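Local coordinates for PhiH1 repressor-like protein (Haloarcula marismortui ATCC 43049, PDB 3B73), which is of unknown function but, as a winged-helix-turn-helix protein resembling the PhiH1 repressor, probably binds DNA and regulates transcription, at residues 18-30 and 65-77. Numbering follows the deposited sequence.
Sequences ILEIIHEEGNGSP and GVYVITEEGEAYL
Leu19 is wedged among three side chains of 65-77. Its CD1 lies 3.7 Å from Tyr76 CD2, its CD2 meets Ile69 CD1, and Leu77 CD2 reaches its CB. Leu77 also turns its other methyl, CD1, to His23 CB at 3.9 Å. One turn along, Ile22 lays CG2 over the strand backbone, 3.7 Å from Ile69 N. With CG anti to the backbone N (chi1 165°), the His23 ring extends to Glu74, whose OE2 lies at the ring edge, near its plane. His23 ND1 lies only 2.6 Å from Glu74 OE2, but the N-H···O angle of 127° makes the hydrogen bond weak. Cutting Glu74 back to an alanine is likely to leave His23 ND1 without this acceptor and its ring freer to turn.

Beyond the helix, Gly28 and Tyr67 form an antiparallel hydrogen-bonded pair: Tyr67 N donates to Gly28 O almost straight (174°), and Gly28 N returns a bond to Tyr67 O, each 2.9 Å long. A CB on Gly28 would run into Ile22 CG1. Asn27 CB packs against Val66 CG1 at 3.5 Å, while a water donates to Gly26 O and weakly accepts from Ile69 N.

Further out, Thr70 OG1 N-caps helix 71-77 by accepting from Gly73 N, the Tyr76 hydroxyl bonds to Asp16 and Ser7, and Leu59 of the neighbouring strand touches Leu19 and Ile22. Helix segment 18-25 crosses strand 66-69 nearly at right angles, and strand 27-28 edges the three-stranded antiparallel sheet whose 59-62/66-69 hairpin is the wing of a winged helix-turn-helix domain.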
loop_
_atom_site.group_PDB
_atom_site.type_symbol
_atom_site.label_atom_id
_atom_site.label_comp_id
_atom_site.label_asym_id
_atom_site.label_seq_id
_atom_site.Cartn_x
_atom_site.Cartn_y
_atom_site.Cartn_z
ATOM N N ILE B 18 2.558 0.642 -8.148
ATOM C CA ILE B 18 3.464 0.399 -9.254
ATOM C C ILE B 18 3.803 -1.081 -9.343
ATOM O O ILE B 18 3.771 -1.650 -10.424
ATOM C CB ILE B 18 4.735 1.212 -9.122
ATOM C CG1 ILE B 18 4.397 2.699 -9.259
ATOM C CG2 ILE B 18 5.760 0.736 -10.137
ATOM C CD1 ILE B 18 5.447 3.580 -8.735
ATOM N N LEU B 19 4.128 -1.712 -8.216
ATOM C CA LEU B 19 4.459 -3.136 -8.272
ATOM C C LEU B 19 3.297 -3.963 -8.830
ATOM O O LEU B 19 3.500 -4.852 -9.650
ATOM C CB LEU B 19 4.893 -3.674 -6.908
ATOM C CG LEU B 19 6.311 -3.301 -6.507
ATOM C CD1 LEU B 19 6.506 -3.603 -5.047
ATOM C CD2 LEU B 19 7.357 -4.035 -7.383
ATOM N N GLU B 20 2.082 -3.648 -8.394
ATOM C CA GLU B 20 0.876 -4.367 -8.810
ATOM C C GLU B 20 0.634 -4.208 -10.310
ATOM O O GLU B 20 0.251 -5.153 -10.998
ATOM C CB GLU B 20 -0.347 -3.885 -8.011
ATOM C CG GLU B 20 -0.302 -4.333 -6.545
ATOM C CD GLU B 20 -1.223 -3.537 -5.626
ATOM O OE1 GLU B 20 -1.309 -3.914 -4.441
ATOM O OE2 GLU B 20 -1.859 -2.544 -6.067
ATOM N N ILE B 21 0.886 -3.012 -10.819
ATOM C CA ILE B 21 0.662 -2.747 -12.227
ATOM C C ILE B 21 1.693 -3.469 -13.073
ATOM O O ILE B 21 1.363 -4.090 -14.082
ATOM C CB ILE B 21 0.669 -1.240 -12.532
ATOM C CG1 ILE B 21 -0.670 -0.624 -12.105
ATOM C CG2 ILE B 21 0.905 -1.003 -14.015
ATOM C CD1 ILE B 21 -0.610 0.903 -11.886
ATOM N N ILE B 22 2.946 -3.407 -12.665
ATOM C CA ILE B 22 3.974 -4.083 -13.433
ATOM C C ILE B 22 3.781 -5.608 -13.354
ATOM O O ILE B 22 3.983 -6.309 -14.332
ATOM C CB ILE B 22 5.371 -3.655 -12.973
ATOM C CG1 ILE B 22 5.591 -2.181 -13.338
ATOM C CG2 ILE B 22 6.445 -4.555 -13.596
ATOM C CD1 ILE B 22 6.963 -1.662 -12.954
ATOM N N HIS B 23 3.359 -6.115 -12.200
ATOM C CA HIS B 23 3.129 -7.549 -12.061
ATOM C C HIS B 23 2.093 -8.009 -13.085
ATOM O O HIS B 23 2.268 -9.032 -13.742
ATOM C CB HIS B 23 2.669 -7.911 -10.651
ATOM C CG HIS B 23 2.072 -9.284 -10.533
ATOM N ND1 HIS B 23 2.837 -10.429 -10.454
ATOM C CD2 HIS B 23 0.781 -9.693 -10.475
ATOM C CE1 HIS B 23 2.047 -11.482 -10.348
ATOM N NE2 HIS B 23 0.793 -11.063 -10.360
ATOM N N GLU B 24 1.025 -7.239 -13.235
ATOM C CA GLU B 24 -0.046 -7.645 -14.127
ATOM C C GLU B 24 0.257 -7.372 -15.603
ATOM O O GLU B 24 -0.152 -8.140 -16.458
ATOM C CB GLU B 24 -1.380 -7.002 -13.722
ATOM C CG GLU B 24 -1.601 -5.600 -14.278
ATOM C CD GLU B 24 -3.040 -5.111 -14.134
ATOM O OE1 GLU B 24 -3.632 -5.267 -13.042
ATOM O OE2 GLU B 24 -3.576 -4.556 -15.117
ATOM N N GLU B 25 0.967 -6.286 -15.900
ATOM C CA GLU B 25 1.254 -5.896 -17.285
ATOM C C GLU B 25 2.531 -6.528 -17.827
ATOM O O GLU B 25 2.722 -6.605 -19.038
ATOM C CB GLU B 25 1.385 -4.373 -17.408
ATOM C CG GLU B 25 0.110 -3.576 -17.138
ATOM C CD GLU B 25 -0.992 -3.861 -18.136
ATOM O OE1 GLU B 25 -0.676 -4.176 -19.306
ATOM O OE2 GLU B 25 -2.175 -3.769 -17.747
ATOM N N GLY B 26 3.420 -6.944 -16.930
ATOM C CA GLY B 26 4.688 -7.517 -17.340
ATOM C C GLY B 26 5.838 -6.523 -17.278
ATOM O O GLY B 26 6.880 -6.798 -16.676
ATOM N N ASN B 27 5.676 -5.373 -17.918
ATOM C CA ASN B 27 6.654 -4.311 -17.720
ATOM C C ASN B 27 6.017 -2.948 -17.546
ATOM O O ASN B 27 4.823 -2.765 -17.778
ATOM C CB ASN B 27 7.669 -4.287 -18.846
ATOM C CG ASN B 27 7.021 -4.191 -20.189
ATOM O OD1 ASN B 27 5.932 -3.639 -20.310
ATOM N ND2 ASN B 27 7.678 -4.736 -21.216
ATOM N N GLY B 28 6.823 -1.994 -17.113
ATOM C CA GLY B 28 6.337 -0.655 -16.870
ATOM C C GLY B 28 7.377 0.385 -17.223
ATOM O O GLY B 28 8.583 0.110 -17.232
ATOM N N SER B 29 6.898 1.585 -17.518
ATOM C CA SER B 29 7.759 2.724 -17.804
ATOM C C SER B 29 7.022 3.944 -17.279
ATOM O O SER B 29 5.811 3.896 -17.090
ATOM C CB SER B 29 8.017 2.834 -19.309
ATOM O OG SER B 29 6.801 2.728 -20.026
ATOM N N PRO B 30 7.748 5.043 -17.034
ATOM C CA PRO B 30 7.136 6.175 -16.334
ATOM C C PRO B 30 5.895 6.693 -17.046
ATOM O O PRO B 30 4.819 6.784 -16.433
ATOM C CB PRO B 30 8.240 7.233 -16.355
ATOM C CG PRO B 30 9.502 6.456 -16.537
ATOM C CD PRO B 30 9.134 5.330 -17.443
ATOM N N GLY B 65 14.586 2.329 -20.496
ATOM C CA GLY B 65 13.750 2.788 -19.398
ATOM C C GLY B 65 12.610 1.846 -19.039
ATOM O O GLY B 65 11.630 2.227 -18.402
ATOM N N VAL B 66 12.720 0.598 -19.458
ATOM C CA VAL B 66 11.712 -0.358 -19.064
ATOM C C VAL B 66 12.118 -0.978 -17.720
ATOM O O VAL B 66 13.297 -1.278 -17.481
ATOM C CB VAL B 66 11.464 -1.427 -20.155
ATOM C CG1 VAL B 66 10.652 -2.583 -19.597
ATOM C CG2 VAL B 66 10.741 -0.807 -21.362
ATOM N N TYR B 67 11.144 -1.115 -16.828
ATOM C CA TYR B 67 11.339 -1.813 -15.564
ATOM C C TYR B 67 10.448 -3.062 -15.537
ATOM O O TYR B 67 9.366 -3.093 -16.139
ATOM C CB TYR B 67 11.022 -0.902 -14.372
ATOM C CG TYR B 67 12.035 0.181 -14.102
ATOM C CD1 TYR B 67 12.979 0.033 -13.080
ATOM C CD2 TYR B 67 12.034 1.370 -14.838
ATOM C CE1 TYR B 67 13.920 1.032 -12.819
ATOM C CE2 TYR B 67 12.977 2.383 -14.579
ATOM C CZ TYR B 67 13.915 2.201 -13.566
ATOM O OH TYR B 67 14.849 3.177 -13.286
ATOM N N VAL B 68 10.917 -4.082 -14.830
ATOM C CA VAL B 68 10.256 -5.368 -14.791
ATOM C C VAL B 68 10.360 -5.901 -13.352
ATOM O O VAL B 68 11.334 -5.606 -12.648
ATOM C CB VAL B 68 10.934 -6.326 -15.816
ATOM C CG1 VAL B 68 11.136 -7.711 -15.234
ATOM C CG2 VAL B 68 10.149 -6.372 -17.124
ATOM N N ILE B 69 9.381 -6.682 -12.904
ATOM C CA ILE B 69 9.400 -7.169 -11.511
ATOM C C ILE B 69 10.447 -8.276 -11.276
ATOM O O ILE B 69 10.819 -8.980 -12.209
ATOM C CB ILE B 69 7.970 -7.609 -11.041
ATOM C CG1 ILE B 69 7.918 -7.731 -9.520
ATOM C CG2 ILE B 69 7.513 -8.930 -11.718
ATOM C CD1 ILE B 69 6.526 -7.498 -8.902
ATOM N N THR B 70 10.954 -8.398 -10.044
ATOM C CA THR B 70 11.856 -9.489 -9.682
ATOM C C THR B 70 11.123 -10.556 -8.856
ATOM O O THR B 70 9.971 -10.367 -8.475
ATOM C CB THR B 70 13.029 -8.971 -8.837
ATOM O OG1 THR B 70 12.506 -8.440 -7.617
ATOM C CG2 THR B 70 13.799 -7.871 -9.576
ATOM N N GLU B 71 11.802 -11.663 -8.572
ATOM C CA GLU B 71 11.239 -12.695 -7.713
ATOM C C GLU B 71 10.917 -12.089 -6.352
ATOM O O GLU B 71 9.855 -12.346 -5.779
ATOM C CB GLU B 71 12.210 -13.874 -7.550
ATOM C CG GLU B 71 12.880 -14.331 -8.835
ATOM C CD GLU B 71 14.249 -13.695 -9.052
ATOM O OE1 GLU B 71 14.327 -12.512 -9.477
ATOM O OE2 GLU B 71 15.254 -14.400 -8.802
ATOM N N GLU B 72 11.845 -11.282 -5.839
ATOM C CA GLU B 72 11.646 -10.594 -4.564
ATOM C C GLU B 72 10.452 -9.651 -4.618
ATOM O O GLU B 72 9.683 -9.559 -3.660
ATOM C CB GLU B 72 12.905 -9.836 -4.134
ATOM C CG GLU B 72 13.847 -9.518 -5.274
ATOM C CD GLU B 72 14.765 -10.664 -5.622
ATOM O OE1 GLU B 72 14.712 -11.135 -6.775
ATOM O OE2 GLU B 72 15.538 -11.100 -4.743
ATOM N N GLY B 73 10.292 -8.952 -5.741
ATOM C CA GLY B 73 9.144 -8.087 -5.911
ATOM C C GLY B 73 7.872 -8.907 -5.849
ATOM O O GLY B 73 6.906 -8.503 -5.203
ATOM N N GLU B 74 7.867 -10.062 -6.522
ATOM C CA GLU B 74 6.697 -10.954 -6.532
ATOM C C GLU B 74 6.424 -11.510 -5.150
ATOM O O GLU B 74 5.300 -11.482 -4.673
ATOM C CB GLU B 74 6.936 -12.141 -7.461
ATOM C CG GLU B 74 7.127 -11.798 -8.906
ATOM C CD GLU B 74 6.038 -12.361 -9.772
ATOM O OE1 GLU B 74 6.293 -13.397 -10.427
ATOM O OE2 GLU B 74 4.932 -11.776 -9.784
ATOM N N ALA B 75 7.474 -12.026 -4.518
ATOM C CA ALA B 75 7.352 -12.607 -3.198
ATOM C C ALA B 75 6.827 -11.552 -2.239
ATOM O O ALA B 75 6.014 -11.849 -1.343
ATOM C CB ALA B 75 8.708 -13.136 -2.724
ATOM N N TYR B 76 7.293 -10.315 -2.428
ATOM C CA TYR B 76 6.846 -9.211 -1.559
ATOM C C TYR B 76 5.325 -8.997 -1.667
ATOM O O TYR B 76 4.622 -8.928 -0.657
ATOM C CB TYR B 76 7.586 -7.893 -1.875
ATOM C CG TYR B 76 6.825 -6.701 -1.321
ATOM C CD1 TYR B 76 6.840 -6.427 0.053
ATOM C CD2 TYR B 76 6.048 -5.876 -2.161
ATOM C CE1 TYR B 76 6.107 -5.348 0.594
ATOM C CE2 TYR B 76 5.320 -4.785 -1.628
ATOM C CZ TYR B 76 5.371 -4.526 -0.248
ATOM O OH TYR B 76 4.650 -3.487 0.310
ATOM N N LEU B 77 4.821 -8.872 -2.896
ATOM C CA LEU B 77 3.370 -8.738 -3.092
ATOM C C LEU B 77 2.581 -9.872 -2.395
ATOM O O LEU B 77 1.456 -9.657 -1.920
ATOM C CB LEU B 77 3.031 -8.679 -4.588
ATOM C CG LEU B 77 3.619 -7.481 -5.348
ATOM C CD1 LEU B 77 3.351 -7.563 -6.840
ATOM C CD2 LEU B 77 3.077 -6.162 -4.802
HETATM O O HOH W 1 7.184 -8.503 -14.671
#